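Long-range contacts in gamma-D-glutamyl-L-lysine dipeptidyl-peptidase (Bacillus cereus ATCC 10987, PDB 3H41), which probably hydrolyses gamma-D-glutamyl-L-lysine bonds in cell-wall murein peptides as a C40-family cysteine peptidase, releasing the dipeptide L-Ala-gamma-D-Glu: residues D254-H260 against E302-R308; A189-I193 against Q251-L255; F199-Y204 against A285-I291; K59-Q63 against R91-P97. One frame throughout, in Å; residues are numbered along the deposited sequence.

Contact 1 (D254-H260 against E302-R308); sequences DLIFFAH and EYAGARR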
loop_
_atom_site.group_PDB
_atom_site.type_symbol
_atom_site.label_atom_id
_atom_site.label_comp_id
_atom_site.label_asym_id
_atom_site.label_seq_id
_atom_site.Cartn_x
_atom_site.Cartn_y
_atom_site.Cartn_z
ATOM N N ASP A 254 3.251 1.158 18.399
ATOM C CA ASP A 254 1.837 1.336 18.639
ATOM C C ASP A 254 1.276 2.313 17.603
ATOM O O ASP A 254 1.974 3.234 17.172
ATOM C CB ASP A 254 1.547 1.853 20.039
ATOM C CG ASP A 254 1.688 0.783 21.121
ATOM O OD1 ASP A 254 1.757 -0.431 20.784
ATOM O OD2 ASP A 254 1.754 1.184 22.318
ATOM N N LEU A 255 0.042 2.068 17.159
ATOM C CA LEU A 255 -0.630 3.007 16.245
ATOM C C LEU A 255 -1.451 3.999 17.065
ATOM O O LEU A 255 -2.159 3.614 18.011
ATOM C CB LEU A 255 -1.525 2.301 15.242
ATOM C CG LEU A 255 -0.791 1.450 14.156
ATOM C CD1 LEU A 255 -1.760 0.928 13.067
ATOM C CD2 LEU A 255 0.386 2.195 13.564
ATOM N N ILE A 256 -1.329 5.271 16.704
ATOM C CA ILE A 256 -2.025 6.349 17.414
ATOM C C ILE A 256 -3.021 6.989 16.463
ATOM O O ILE A 256 -2.720 7.213 15.287
ATOM C CB ILE A 256 -1.031 7.383 17.959
ATOM C CG1 ILE A 256 0.186 6.693 18.574
ATOM C CG2 ILE A 256 -1.710 8.313 18.977
ATOM C CD1 ILE A 256 -0.133 5.747 19.697
ATOM N N PHE A 257 -4.216 7.268 16.985
ATOM C CA PHE A 257 -5.338 7.729 16.200
ATOM C C PHE A 257 -5.782 9.122 16.602
ATOM O O PHE A 257 -5.669 9.499 17.761
ATOM C CB PHE A 257 -6.472 6.682 16.293
ATOM C CG PHE A 257 -6.051 5.373 15.755
ATOM C CD1 PHE A 257 -6.121 5.118 14.393
ATOM C CD2 PHE A 257 -5.493 4.411 16.586
ATOM C CE1 PHE A 257 -5.670 3.890 13.865
ATOM C CE2 PHE A 257 -5.042 3.194 16.066
ATOM C CZ PHE A 257 -5.128 2.937 14.725
ATOM N N PHE A 258 -6.248 9.878 15.611
ATOM C CA PHE A 258 -6.758 11.226 15.841
ATOM C C PHE A 258 -8.140 11.323 15.242
ATOM O O PHE A 258 -8.390 10.826 14.125
ATOM C CB PHE A 258 -5.786 12.276 15.273
ATOM C CG PHE A 258 -4.380 12.091 15.773
ATOM C CD1 PHE A 258 -3.980 12.669 16.986
ATOM C CD2 PHE A 258 -3.502 11.219 15.133
ATOM C CE1 PHE A 258 -2.691 12.456 17.490
ATOM C CE2 PHE A 258 -2.207 10.996 15.652
ATOM C CZ PHE A 258 -1.811 11.626 16.829
ATOM N N ALA A 259 -9.055 11.971 15.978
ATOM C CA ALA A 259 -10.434 12.053 15.557
ATOM C C ALA A 259 -10.941 13.493 15.586
ATOM O O ALA A 259 -10.473 14.334 16.367
ATOM C CB ALA A 259 -11.350 11.128 16.470
ATOM N N HIS A 260 -11.906 13.758 14.737
ATOM C CA HIS A 260 -12.575 15.063 14.685
ATOM C C HIS A 260 -13.215 15.439 16.017
ATOM O O HIS A 260 -13.474 14.564 16.892
ATOM C CB HIS A 260 -13.659 15.062 13.597
ATOM C CG HIS A 260 -13.119 14.981 12.200
ATOM N ND1 HIS A 260 -12.506 16.049 11.582
ATOM C CD2 HIS A 260 -13.120 13.974 11.297
ATOM C CE1 HIS A 260 -12.138 15.700 10.364
ATOM N NE2 HIS A 260 -12.501 14.448 10.164
ATOM N N GLU A 302 -6.766 16.196 19.323
ATOM C CA GLU A 302 -7.586 15.199 18.627
ATOM C C GLU A 302 -7.199 13.733 18.957
ATOM O O GLU A 302 -7.798 12.801 18.399
ATOM C CB GLU A 302 -7.516 15.429 17.114
ATOM C CG GLU A 302 -8.335 16.636 16.613
ATOM C CD GLU A 302 -8.677 16.587 15.150
ATOM O OE1 GLU A 302 -8.061 15.795 14.399
ATOM O OE2 GLU A 302 -9.595 17.347 14.749
ATOM N N TYR A 303 -6.244 13.557 19.862
ATOM C CA TYR A 303 -5.823 12.246 20.318
ATOM C C TYR A 303 -7.057 11.407 20.634
ATOM O O TYR A 303 -7.909 11.814 21.434
ATOM C CB TYR A 303 -4.933 12.365 21.543
ATOM C CG TYR A 303 -4.362 11.054 21.984
ATOM C CD1 TYR A 303 -3.209 10.548 21.396
ATOM C CD2 TYR A 303 -5.002 10.282 22.958
ATOM C CE1 TYR A 303 -2.693 9.315 21.782
ATOM C CE2 TYR A 303 -4.484 9.029 23.353
ATOM C CZ TYR A 303 -3.319 8.567 22.755
ATOM O OH TYR A 303 -2.768 7.353 23.098
ATOM N N ALA A 304 -7.162 10.245 19.991
ATOM C CA ALA A 304 -8.335 9.402 20.111
ATOM C C ALA A 304 -7.991 7.958 20.421
ATOM O O ALA A 304 -8.741 7.058 20.039
ATOM C CB ALA A 304 -9.152 9.456 18.823
ATOM N N GLY A 305 -6.845 7.737 21.033
ATOM C CA GLY A 305 -6.483 6.401 21.539
ATOM C C GLY A 305 -5.373 5.735 20.732
ATOM O O GLY A 305 -4.842 6.315 19.798
ATOM N N ALA A 306 -4.983 4.540 21.153
ATOM C CA ALA A 306 -3.853 3.849 20.560
ATOM C C ALA A 306 -4.134 2.354 20.550
ATOM O O ALA A 306 -4.855 1.839 21.435
ATOM C CB ALA A 306 -2.544 4.185 21.305
ATOM N N ARG A 307 -3.605 1.672 19.529
ATOM C CA ARG A 307 -3.777 0.221 19.367
ATOM C C ARG A 307 -2.426 -0.478 19.191
ATOM O O ARG A 307 -1.511 0.058 18.523
ATOM C CB ARG A 307 -4.621 -0.041 18.130
ATOM C CG ARG A 307 -6.057 0.359 18.270
ATOM C CD ARG A 307 -6.790 -0.762 19.042
ATOM N NE ARG A 307 -7.913 -0.266 19.764
ATOM C CZ ARG A 307 -8.984 -0.987 20.077
ATOM N NH1 ARG A 307 -9.124 -2.270 19.714
ATOM N NH2 ARG A 307 -9.936 -0.398 20.744
ATOM N N ARG A 308 -2.314 -1.684 19.750
ATOM C CA ARG A 308 -1.112 -2.502 19.607
ATOM C C ARG A 308 -1.394 -3.761 18.781
ATOM O O ARG A 308 -2.351 -4.488 19.002
ATOM C CB ARG A 308 -0.533 -2.846 20.980
ATOM C CG ARG A 308 0.797 -3.641 20.980
ATOM C CD ARG A 308 1.400 -3.708 22.395
ATOM N NE ARG A 308 1.592 -2.353 22.881
ATOM C CZ ARG A 308 1.675 -1.973 24.145
ATOM N NH1 ARG A 308 1.604 -2.856 25.141
ATOM N NH2 ARG A 308 1.808 -0.685 24.411
#

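Contact 2 (A189-I193 against Q251-L255); sequences ADDLI and QKGDL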
loop_
_atom_site.group_PDB
_atom_site.type_symbol
_atom_site.label_atom_id
_atom_site.label_comp_id
_atom_site.label_asym_id
_atom_site.label_seq_id
_atom_site.Cartn_x
_atom_site.Cartn_y
_atom_site.Cartn_z
ATOM N N ALA A 189 9.540 -3.911 17.078
ATOM C CA ALA A 189 9.050 -2.571 16.790
ATOM C C ALA A 189 10.060 -1.776 15.979
ATOM O O ALA A 189 9.697 -1.064 15.027
ATOM C CB ALA A 189 8.676 -1.826 18.087
ATOM N N ASP A 190 11.342 -1.926 16.299
ATOM C CA ASP A 190 12.368 -1.211 15.531
ATOM C C ASP A 190 12.368 -1.538 14.027
ATOM O O ASP A 190 12.680 -0.650 13.202
ATOM C CB ASP A 190 13.773 -1.444 16.087
ATOM C CG ASP A 190 14.060 -0.640 17.348
ATOM O OD1 ASP A 190 13.308 0.318 17.696
ATOM O OD2 ASP A 190 15.086 -0.983 17.995
ATOM N N ASP A 191 12.059 -2.780 13.672
ATOM C CA ASP A 191 11.953 -3.186 12.256
ATOM C C ASP A 191 10.879 -2.353 11.522
ATOM O O ASP A 191 11.084 -1.906 10.391
ATOM C CB ASP A 191 11.575 -4.648 12.103
ATOM C CG ASP A 191 12.531 -5.625 12.843
ATOM O OD1 ASP A 191 13.638 -5.235 13.210
ATOM O OD2 ASP A 191 12.136 -6.786 13.036
ATOM N N LEU A 192 9.728 -2.192 12.169
ATOM C CA LEU A 192 8.620 -1.381 11.651
ATOM C C LEU A 192 9.033 0.083 11.484
ATOM O O LEU A 192 8.761 0.695 10.461
ATOM C CB LEU A 192 7.413 -1.450 12.568
ATOM C CG LEU A 192 6.771 -2.815 12.901
ATOM C CD1 LEU A 192 5.695 -2.612 13.913
ATOM C CD2 LEU A 192 6.219 -3.538 11.677
ATOM N N ILE A 193 9.762 0.595 12.469
ATOM C CA ILE A 193 10.175 1.968 12.475
ATOM C C ILE A 193 11.177 2.188 11.351
ATOM O O ILE A 193 11.064 3.146 10.577
ATOM C CB ILE A 193 10.734 2.385 13.880
ATOM C CG1 ILE A 193 9.582 2.321 14.899
ATOM C CG2 ILE A 193 11.397 3.763 13.803
ATOM C CD1 ILE A 193 9.968 2.529 16.360
ATOM N N GLN A 251 3.977 2.296 23.502
ATOM C CA GLN A 251 5.254 1.675 23.145
ATOM C C GLN A 251 5.546 1.866 21.651
ATOM O O GLN A 251 4.645 2.088 20.847
ATOM C CB GLN A 251 5.245 0.171 23.477
ATOM C CG GLN A 251 5.337 -0.092 24.965
ATOM C CD GLN A 251 5.099 -1.558 25.339
ATOM O OE1 GLN A 251 5.091 -2.457 24.477
ATOM N NE2 GLN A 251 4.910 -1.802 26.635
ATOM N N LYS A 252 6.825 1.810 21.308
ATOM C CA LYS A 252 7.256 1.801 19.933
ATOM C C LYS A 252 6.424 0.814 19.107
ATOM O O LYS A 252 6.193 -0.317 19.514
ATOM C CB LYS A 252 8.723 1.401 19.823
ATOM C CG LYS A 252 9.709 2.430 20.297
ATOM C CD LYS A 252 11.125 1.916 20.110
ATOM C CE LYS A 252 12.186 2.988 20.164
ATOM N NZ LYS A 252 13.518 2.333 19.945
ATOM N N GLY A 253 5.996 1.271 17.935
ATOM C CA GLY A 253 5.159 0.496 17.040
ATOM C C GLY A 253 3.669 0.682 17.218
ATOM O O GLY A 253 2.889 0.382 16.283
ATOM N N ASP A 254 3.251 1.158 18.399
ATOM C CA ASP A 254 1.837 1.336 18.639
ATOM C C ASP A 254 1.276 2.313 17.603
ATOM O O ASP A 254 1.974 3.234 17.172
ATOM C CB ASP A 254 1.547 1.853 20.039
ATOM C CG ASP A 254 1.688 0.783 21.121
ATOM O OD1 ASP A 254 1.757 -0.431 20.784
ATOM O OD2 ASP A 254 1.754 1.184 22.318
ATOM N N LEU A 255 0.042 2.068 17.159
ATOM C CA LEU A 255 -0.630 3.007 16.245
ATOM C C LEU A 255 -1.451 3.999 17.065
ATOM O O LEU A 255 -2.159 3.614 18.011
ATOM C CB LEU A 255 -1.525 2.301 15.242
ATOM C CG LEU A 255 -0.791 1.450 14.156
ATOM C CD1 LEU A 255 -1.760 0.928 13.067
ATOM C CD2 LEU A 255 0.386 2.195 13.564
#

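Contact 3 (F199-Y204 against A285-I291); sequences FLGLPY and AERSVEI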
loop_
_atom_site.group_PDB
_atom_site.type_symbol
_atom_site.label_atom_id
_atom_site.label_comp_id
_atom_site.label_asym_id
_atom_site.label_seq_id
_atom_site.Cartn_x
_atom_site.Cartn_y
_atom_site.Cartn_z
ATOM N N PHE A 199 10.996 5.757 3.969
ATOM C CA PHE A 199 10.131 6.576 3.128
ATOM C C PHE A 199 10.124 8.057 3.487
ATOM O O PHE A 199 9.354 8.782 2.903
ATOM C CB PHE A 199 8.696 6.054 3.202
ATOM C CG PHE A 199 8.535 4.630 2.699
ATOM C CD1 PHE A 199 8.410 4.377 1.352
ATOM C CD2 PHE A 199 8.530 3.584 3.567
ATOM C CE1 PHE A 199 8.250 3.087 0.873
ATOM C CE2 PHE A 199 8.403 2.254 3.088
ATOM C CZ PHE A 199 8.235 2.024 1.757
ATOM N N LEU A 200 10.941 8.489 4.453
ATOM C CA LEU A 200 10.971 9.885 4.867
ATOM C C LEU A 200 11.126 10.793 3.627
ATOM O O LEU A 200 11.981 10.553 2.762
ATOM C CB LEU A 200 12.074 10.135 5.938
ATOM C CG LEU A 200 11.843 9.594 7.354
ATOM C CD1 LEU A 200 13.167 9.576 8.174
ATOM C CD2 LEU A 200 10.727 10.406 8.083
ATOM N N GLY A 201 10.244 11.776 3.481
ATOM C CA GLY A 201 10.267 12.667 2.291
ATOM C C GLY A 201 9.402 12.260 1.118
ATOM O O GLY A 201 9.336 12.988 0.121
ATOM N N LEU A 202 8.741 11.109 1.202
ATOM C CA LEU A 202 7.844 10.671 0.140
ATOM C C LEU A 202 6.531 11.441 0.218
ATOM O O LEU A 202 5.819 11.353 1.238
ATOM C CB LEU A 202 7.574 9.159 0.221
ATOM C CG LEU A 202 6.591 8.552 -0.812
ATOM C CD1 LEU A 202 7.063 8.567 -2.310
ATOM C CD2 LEU A 202 6.205 7.080 -0.353
ATOM N N PRO A 203 6.193 12.200 -0.830
ATOM C CA PRO A 203 4.938 12.963 -0.788
ATOM C C PRO A 203 3.694 12.131 -0.657
ATOM O O PRO A 203 3.563 11.059 -1.269
ATOM C CB PRO A 203 4.958 13.734 -2.121
ATOM C CG PRO A 203 6.388 13.826 -2.427
ATOM C CD PRO A 203 6.899 12.484 -2.094
ATOM N N TYR A 204 2.789 12.641 0.168
ATOM C CA TYR A 204 1.477 12.064 0.409
ATOM C C TYR A 204 0.603 12.038 -0.823
ATOM O O TYR A 204 0.675 12.930 -1.644
ATOM C CB TYR A 204 0.808 12.909 1.490
ATOM C CG TYR A 204 -0.591 12.529 1.944
ATOM C CD1 TYR A 204 -1.720 12.879 1.197
ATOM C CD2 TYR A 204 -0.784 11.903 3.174
ATOM C CE1 TYR A 204 -3.006 12.540 1.646
ATOM C CE2 TYR A 204 -2.053 11.611 3.638
ATOM C CZ TYR A 204 -3.151 11.919 2.872
ATOM O OH TYR A 204 -4.385 11.626 3.399
ATOM N N ALA A 285 -1.656 16.039 2.177
ATOM C CA ALA A 285 -1.138 16.338 0.846
ATOM C C ALA A 285 -0.066 17.432 0.794
ATOM O O ALA A 285 0.755 17.453 -0.098
ATOM C CB ALA A 285 -2.263 16.684 -0.111
ATOM N N GLU A 286 -0.106 18.346 1.761
ATOM C CA GLU A 286 0.839 19.446 1.785
ATOM C C GLU A 286 2.225 18.925 2.145
ATOM O O GLU A 286 3.195 19.653 2.011
ATOM C CB GLU A 286 0.416 20.515 2.802
ATOM C CG GLU A 286 -0.796 21.345 2.414
ATOM C CD GLU A 286 -2.143 20.706 2.709
ATOM O OE1 GLU A 286 -2.231 19.515 3.111
ATOM O OE2 GLU A 286 -3.144 21.401 2.497
ATOM N N ARG A 287 2.322 17.687 2.628
ATOM C CA ARG A 287 3.549 17.215 3.217
ATOM C C ARG A 287 3.962 15.811 2.733
ATOM O O ARG A 287 3.437 15.305 1.716
ATOM C CB ARG A 287 3.420 17.312 4.734
ATOM C CG ARG A 287 3.158 18.797 5.192
ATOM C CD ARG A 287 3.968 19.227 6.380
ATOM N NE ARG A 287 3.605 18.490 7.584
ATOM C CZ ARG A 287 2.531 18.715 8.340
ATOM N NH1 ARG A 287 1.657 19.678 8.032
ATOM N NH2 ARG A 287 2.333 17.968 9.429
ATOM N N SER A 288 4.975 15.260 3.401
ATOM C CA SER A 288 5.569 13.987 3.042
ATOM C C SER A 288 5.725 13.163 4.291
ATOM O O SER A 288 5.561 13.677 5.410
ATOM C CB SER A 288 6.954 14.202 2.452
ATOM O OG SER A 288 6.864 14.993 1.293
ATOM N N VAL A 289 6.079 11.897 4.109
ATOM C CA VAL A 289 6.392 11.038 5.245
ATOM C C VAL A 289 7.416 11.771 6.135
ATOM O O VAL A 289 8.488 12.217 5.675
ATOM C CB VAL A 289 6.916 9.655 4.830
ATOM C CG1 VAL A 289 7.360 8.883 6.073
ATOM C CG2 VAL A 289 5.815 8.883 4.057
ATOM N N GLU A 290 7.084 11.854 7.412
ATOM C CA GLU A 290 7.814 12.694 8.343
ATOM C C GLU A 290 7.709 12.184 9.767
ATOM O O GLU A 290 6.788 11.434 10.123
ATOM C CB GLU A 290 7.220 14.102 8.325
ATOM C CG GLU A 290 5.819 14.168 8.972
ATOM C CD GLU A 290 5.168 15.574 8.932
ATOM O OE1 GLU A 290 5.624 16.433 8.141
ATOM O OE2 GLU A 290 4.194 15.798 9.700
ATOM N N ILE A 291 8.623 12.677 10.603
ATOM C CA ILE A 291 8.618 12.390 12.024
ATOM C C ILE A 291 8.328 13.693 12.784
ATOM O O ILE A 291 9.019 14.694 12.585
ATOM C CB ILE A 291 9.984 11.798 12.466
ATOM C CG1 ILE A 291 10.132 10.339 11.998
ATOM C CG2 ILE A 291 10.183 11.916 13.956
ATOM C CD1 ILE A 291 11.539 9.779 12.082
HETATM O O HOH W 1 9.487 15.611 0.102
HETATM O O HOH W 2 1.846 15.483 -1.674
#

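Contact 4 (K59-Q63 against R91-P97); sequences KLETQ and RNEEGYP. With ALA (alanine), chain B.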
loop_
_atom_site.group_PDB
_atom_site.type_symbol
_atom_site.label_atom_id
_atom_site.label_comp_id
_atom_site.label_asym_id
_atom_site.label_seq_id
_atom_site.Cartn_x
_atom_site.Cartn_y
_atom_site.Cartn_z
ATOM N N LYS A 59 -12.952 10.685 -4.446
ATOM C CA LYS A 59 -12.713 10.037 -5.733
ATOM C C LYS A 59 -12.086 8.648 -5.679
ATOM O O LYS A 59 -12.292 7.875 -6.611
ATOM C CB LYS A 59 -11.867 10.911 -6.643
ATOM C CG LYS A 59 -12.607 12.138 -7.160
ATOM C CD LYS A 59 -13.642 11.720 -8.232
ATOM C CE LYS A 59 -14.696 12.801 -8.444
ATOM N NZ LYS A 59 -15.729 12.700 -7.407
ATOM N N LEU A 60 -11.271 8.391 -4.661
ATOM C CA LEU A 60 -10.447 7.181 -4.557
ATOM C C LEU A 60 -10.784 6.277 -3.375
ATOM O O LEU A 60 -11.256 6.716 -2.326
ATOM C CB LEU A 60 -8.973 7.557 -4.445
ATOM C CG LEU A 60 -8.373 8.433 -5.549
ATOM C CD1 LEU A 60 -6.831 8.658 -5.355
ATOM C CD2 LEU A 60 -8.694 7.917 -6.972
ATOM N N GLU A 61 -10.463 5.003 -3.557
ATOM C CA GLU A 61 -10.708 3.976 -2.564
ATOM C C GLU A 61 -9.425 3.454 -1.969
ATOM O O GLU A 61 -9.258 3.468 -0.762
ATOM C CB GLU A 61 -11.462 2.824 -3.221
ATOM C CG GLU A 61 -12.879 3.170 -3.638
ATOM C CD GLU A 61 -13.851 3.233 -2.465
ATOM O OE1 GLU A 61 -13.426 3.360 -1.282
ATOM O OE2 GLU A 61 -15.066 3.155 -2.740
ATOM N N THR A 62 -8.532 2.957 -2.828
ATOM C CA THR A 62 -7.299 2.344 -2.377
ATOM C C THR A 62 -6.374 2.153 -3.574
ATOM O O THR A 62 -6.690 2.560 -4.675
ATOM C CB THR A 62 -7.538 0.991 -1.668
ATOM O OG1 THR A 62 -6.320 0.551 -1.024
ATOM C CG2 THR A 62 -8.068 -0.060 -2.658
ATOM N N GLN A 63 -5.223 1.563 -3.343
ATOM C CA GLN A 63 -4.398 1.115 -4.443
ATOM C C GLN A 63 -4.007 -0.317 -4.189
ATOM O O GLN A 63 -3.896 -0.720 -3.023
ATOM C CB GLN A 63 -3.140 1.971 -4.568
ATOM C CG GLN A 63 -3.379 3.432 -5.071
ATOM C CD GLN A 63 -2.080 4.201 -5.151
ATOM O OE1 GLN A 63 -1.208 4.057 -4.271
ATOM N NE2 GLN A 63 -1.907 4.985 -6.223
ATOM N N ARG A 91 -16.574 -2.853 5.117
ATOM C CA ARG A 91 -17.481 -2.626 3.974
ATOM C C ARG A 91 -17.774 -3.894 3.157
ATOM O O ARG A 91 -18.811 -3.986 2.478
ATOM C CB ARG A 91 -16.906 -1.514 3.066
ATOM C CG ARG A 91 -16.680 -0.194 3.820
ATOM C CD ARG A 91 -15.817 0.779 2.994
ATOM N NE ARG A 91 -16.457 1.088 1.722
ATOM C CZ ARG A 91 -15.865 1.690 0.692
ATOM N NH1 ARG A 91 -14.587 2.068 0.760
ATOM N NH2 ARG A 91 -16.560 1.929 -0.408
ATOM N N ASN A 92 -16.869 -4.864 3.197
ATOM C CA ASN A 92 -16.970 -6.059 2.375
ATOM C C ASN A 92 -16.074 -7.156 2.914
ATOM O O ASN A 92 -14.883 -6.960 3.128
ATOM C CB ASN A 92 -16.604 -5.790 0.921
ATOM C CG ASN A 92 -17.002 -6.947 -0.004
ATOM O OD1 ASN A 92 -16.350 -7.974 -0.045
ATOM N ND2 ASN A 92 -18.063 -6.762 -0.756
ATOM N N GLU A 93 -16.664 -8.332 3.088
ATOM C CA GLU A 93 -15.952 -9.396 3.747
ATOM C C GLU A 93 -14.912 -10.066 2.837
ATOM O O GLU A 93 -14.023 -10.735 3.340
ATOM C CB GLU A 93 -16.950 -10.390 4.379
ATOM C CG GLU A 93 -17.711 -9.748 5.559
ATOM C CD GLU A 93 -18.677 -10.695 6.270
ATOM O OE1 GLU A 93 -18.775 -11.878 5.861
ATOM O OE2 GLU A 93 -19.333 -10.242 7.239
ATOM N N GLU A 94 -14.972 -9.833 1.521
ATOM C CA GLU A 94 -14.027 -10.474 0.596
ATOM C C GLU A 94 -12.819 -9.608 0.240
ATOM O O GLU A 94 -11.758 -10.120 -0.088
ATOM C CB GLU A 94 -14.723 -10.872 -0.701
ATOM C CG GLU A 94 -13.867 -11.806 -1.569
ATOM C CD GLU A 94 -14.648 -12.488 -2.693
ATOM O OE1 GLU A 94 -15.874 -12.239 -2.832
ATOM O OE2 GLU A 94 -14.019 -13.273 -3.437
ATOM N N GLY A 95 -12.983 -8.296 0.279
ATOM C CA GLY A 95 -11.895 -7.405 -0.104
ATOM C C GLY A 95 -12.332 -5.955 -0.196
ATOM O O GLY A 95 -13.518 -5.643 -0.054
ATOM N N TYR A 96 -11.362 -5.088 -0.470
ATOM C CA TYR A 96 -11.585 -3.649 -0.529
ATOM C C TYR A 96 -12.154 -3.287 -1.871
ATOM O O TYR A 96 -11.565 -3.606 -2.904
ATOM C CB TYR A 96 -10.282 -2.847 -0.265
ATOM C CG TYR A 96 -10.597 -1.500 0.335
ATOM C CD1 TYR A 96 -11.086 -0.480 -0.453
ATOM C CD2 TYR A 96 -10.458 -1.256 1.702
ATOM C CE1 TYR A 96 -11.398 0.724 0.073
ATOM C CE2 TYR A 96 -10.791 -0.019 2.244
ATOM C CZ TYR A 96 -11.270 0.969 1.405
ATOM O OH TYR A 96 -11.642 2.215 1.852
ATOM N N PRO A 97 -13.319 -2.629 -1.879
ATOM C CA PRO A 97 -13.985 -2.375 -3.141
ATOM C C PRO A 97 -13.539 -1.104 -3.851
ATOM O O PRO A 97 -13.165 -0.118 -3.214
ATOM C CB PRO A 97 -15.427 -2.262 -2.726
ATOM C CG PRO A 97 -15.341 -1.570 -1.417
ATOM C CD PRO A 97 -14.166 -2.240 -0.737
HETATM N N ALA B . -9.659 4.387 1.758
HETATM C CA ALA B . -8.775 5.625 1.912
HETATM C C ALA B . -9.054 6.318 3.240
HETATM O O ALA B . -10.173 6.234 3.767
HETATM C CB ALA B . -9.018 6.614 0.775
#

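Contact 1 (D254-H260 against E302-R308)
The guanidinium of R308 and the carboxylate of D254 meet edge to edge, their planes 10° apart. R308 approaches side-on: NE reaches D254 OD1 at 2.8 Å and NH2 reaches D254 OD2 at 2.8 Å, each on the syn lone pair and nearly straight, so neither group can turn easily. R308 starts with CG anti to the backbone N (chi1 -176°), and a bend at chi3 presents that edge; NH2 has a second acceptor in H249 O. G305 N stands over one face of the Y303 ring, offset toward its rim. At the F257 ring, G305 O and A306 CA lie at the edge, while R307 CG comes obliquely to CE2, 3.7 Å away. The F258 ring edge meets the backbone carbon of E302. Five backbone hydrogen bonds join the strands, among them F257 N to G305 O at 3.0 Å and A304 N to F257 O at 2.8 Å. I256 pairs with A306 but F258 with Y303, a register shift of one residue that defines a beta bulge; within it G305 has a positive phi that suits glycine. Beyond the bulge, A259 N bonds to E302 O, and E302 OE1 is hydrogen-bonded to H268 NE2. This is a bulged antiparallel pair within the six-stranded sheet of the NlpC/P60 catalytic domain, with F258 packed close to H269, the inferred proton acceptor.

Contact 2 (A189-I193 against Q251-L255)
Backbone approach is limited to one place, A189 against G253 with CA atoms 5.0 Å apart, where the first turn of helix 189-197 abuts a type II beta turn running from Q251 to D254. This turn leads into strand 255-259 of the NlpC/P60 sheet. Its third residue, G253, has phi 92°, a positive value common for glycine there, and its CA faces the A189 methyl. That methyl rests on the turn's peptide, A189 CB lying 3.2 Å from K252 O. K252 runs extended beyond CG across the first turn of the helix: its CB packs 3.8 Å from I193 CD1, the two side chains crossing at about a right angle, and its far end reaches D190. There NZ forms a salt bridge of 3.0 Å to D190 OD1, on the syn lone pair. L192 faces G253 more distantly and packs on helix 218-225. The turn is closed by D254 N bonding to Q251 O at 3.0 Å, and again by Q251 N, which meets D254 OD2 at 2.8 Å from above the carboxylate plane.

Contact 3 (F199-Y204 against A285-I291)
V289 is the main protrusion, pressed into the hollow of the type II turn F199-L202. Its CB lies 3.2 Å from F199 O, and CG2 touches both F199 CB, at 4.1 Å, and L202 CB. In return L200 projects CD2 against the start of strand 290-293, 4.0 Å from I291 CG1 and close to E290 CA. At the far end the backbone N of A285 sits over one face of the Y204 ring, 3.3 Å from CD1. S288 CB fills the corner beside L202 O, and a water bridges S288 OG to G201 O. Main-chain bonds fix the fit: G201 N to V289 O at 2.8 Å, V289 N to L202 O at 2.9 Å and Y204 N to R287 O at 3.1 Å. Y204 OH bonds an oxygen of the oxidised cysteine at the nucleophile position, 216. R287 grips both E290 oxygens side-on with NE and NH2, and E290 OE2 bonds H281 NE2, consistent with E290 being a second-shell group that orients this inferred active-site residue.

Contact 4 (K59-Q63 against R91-P97)
A salt bridge between buried E61 and exposed R91, with T62 packed on Y96, ties strand 60-65 to the loop before strand 96-101 and to that strand's first residues, at the substrate pocket. The CA atoms stay at least 7.2 Å apart (E61 to P97), so side chains span the gap. R91 meets the E61 carboxylate end-on: NH1 to OE1 at 2.7 Å and NH2 to OE2 at 3.0 Å, both almost straight. Both oxygens lie in the guanidinium plane, yet the planes are 30° apart, so the nitrogens stand out of the carboxylate plane on the syn side. The bend of E61 at chi2 (-76°) turns its carboxylate to R91 and lays CG 3.3 Å from P97 O, a buried carbonyl without a polar partner in the model. One face of the guanidinium carries P97 CG, and NH1 makes a weak bond to Y96 OH. Both segments belong to the SH3-type domain, which supplies part of the pocket for the alanine of the bound L-Ala-gamma-D-Glu. The alanine N donates to E61 O at 2.7 Å and bonds D234 OD1; Y96 OH lies 2.9 Å from the same nitrogen and bonds D234 OD2. Such contacts are consistent with a substrate that begins with a free L-Ala. T62 CB lies over one face of the Y96 ring, CG2 3.8 Å from CD1, while OG1 turns to Q87 and R233.

In the fold
Contact 4 closes first along the chain, inside the SH3-type domain, with its centre about 22 to 26 Å from those of the other three, which all belong to the NlpC/P60 domain. Contacts 1 and 2 adjoin: their centres are about 14 Å apart and they share D254 and L255, so the turn against helix 189-197 runs straight into strand 255-259. Contact 3 alternates with both along the chain, its centre about 18 Å from that of contact 2 and about 19 Å from that of contact 1, and reaches the same six-stranded sheet at its outermost strand, 290-293. Contact 3 and contact 4 approach the bound dipeptide from the two domains, which means that the substrate site is built jointly by them.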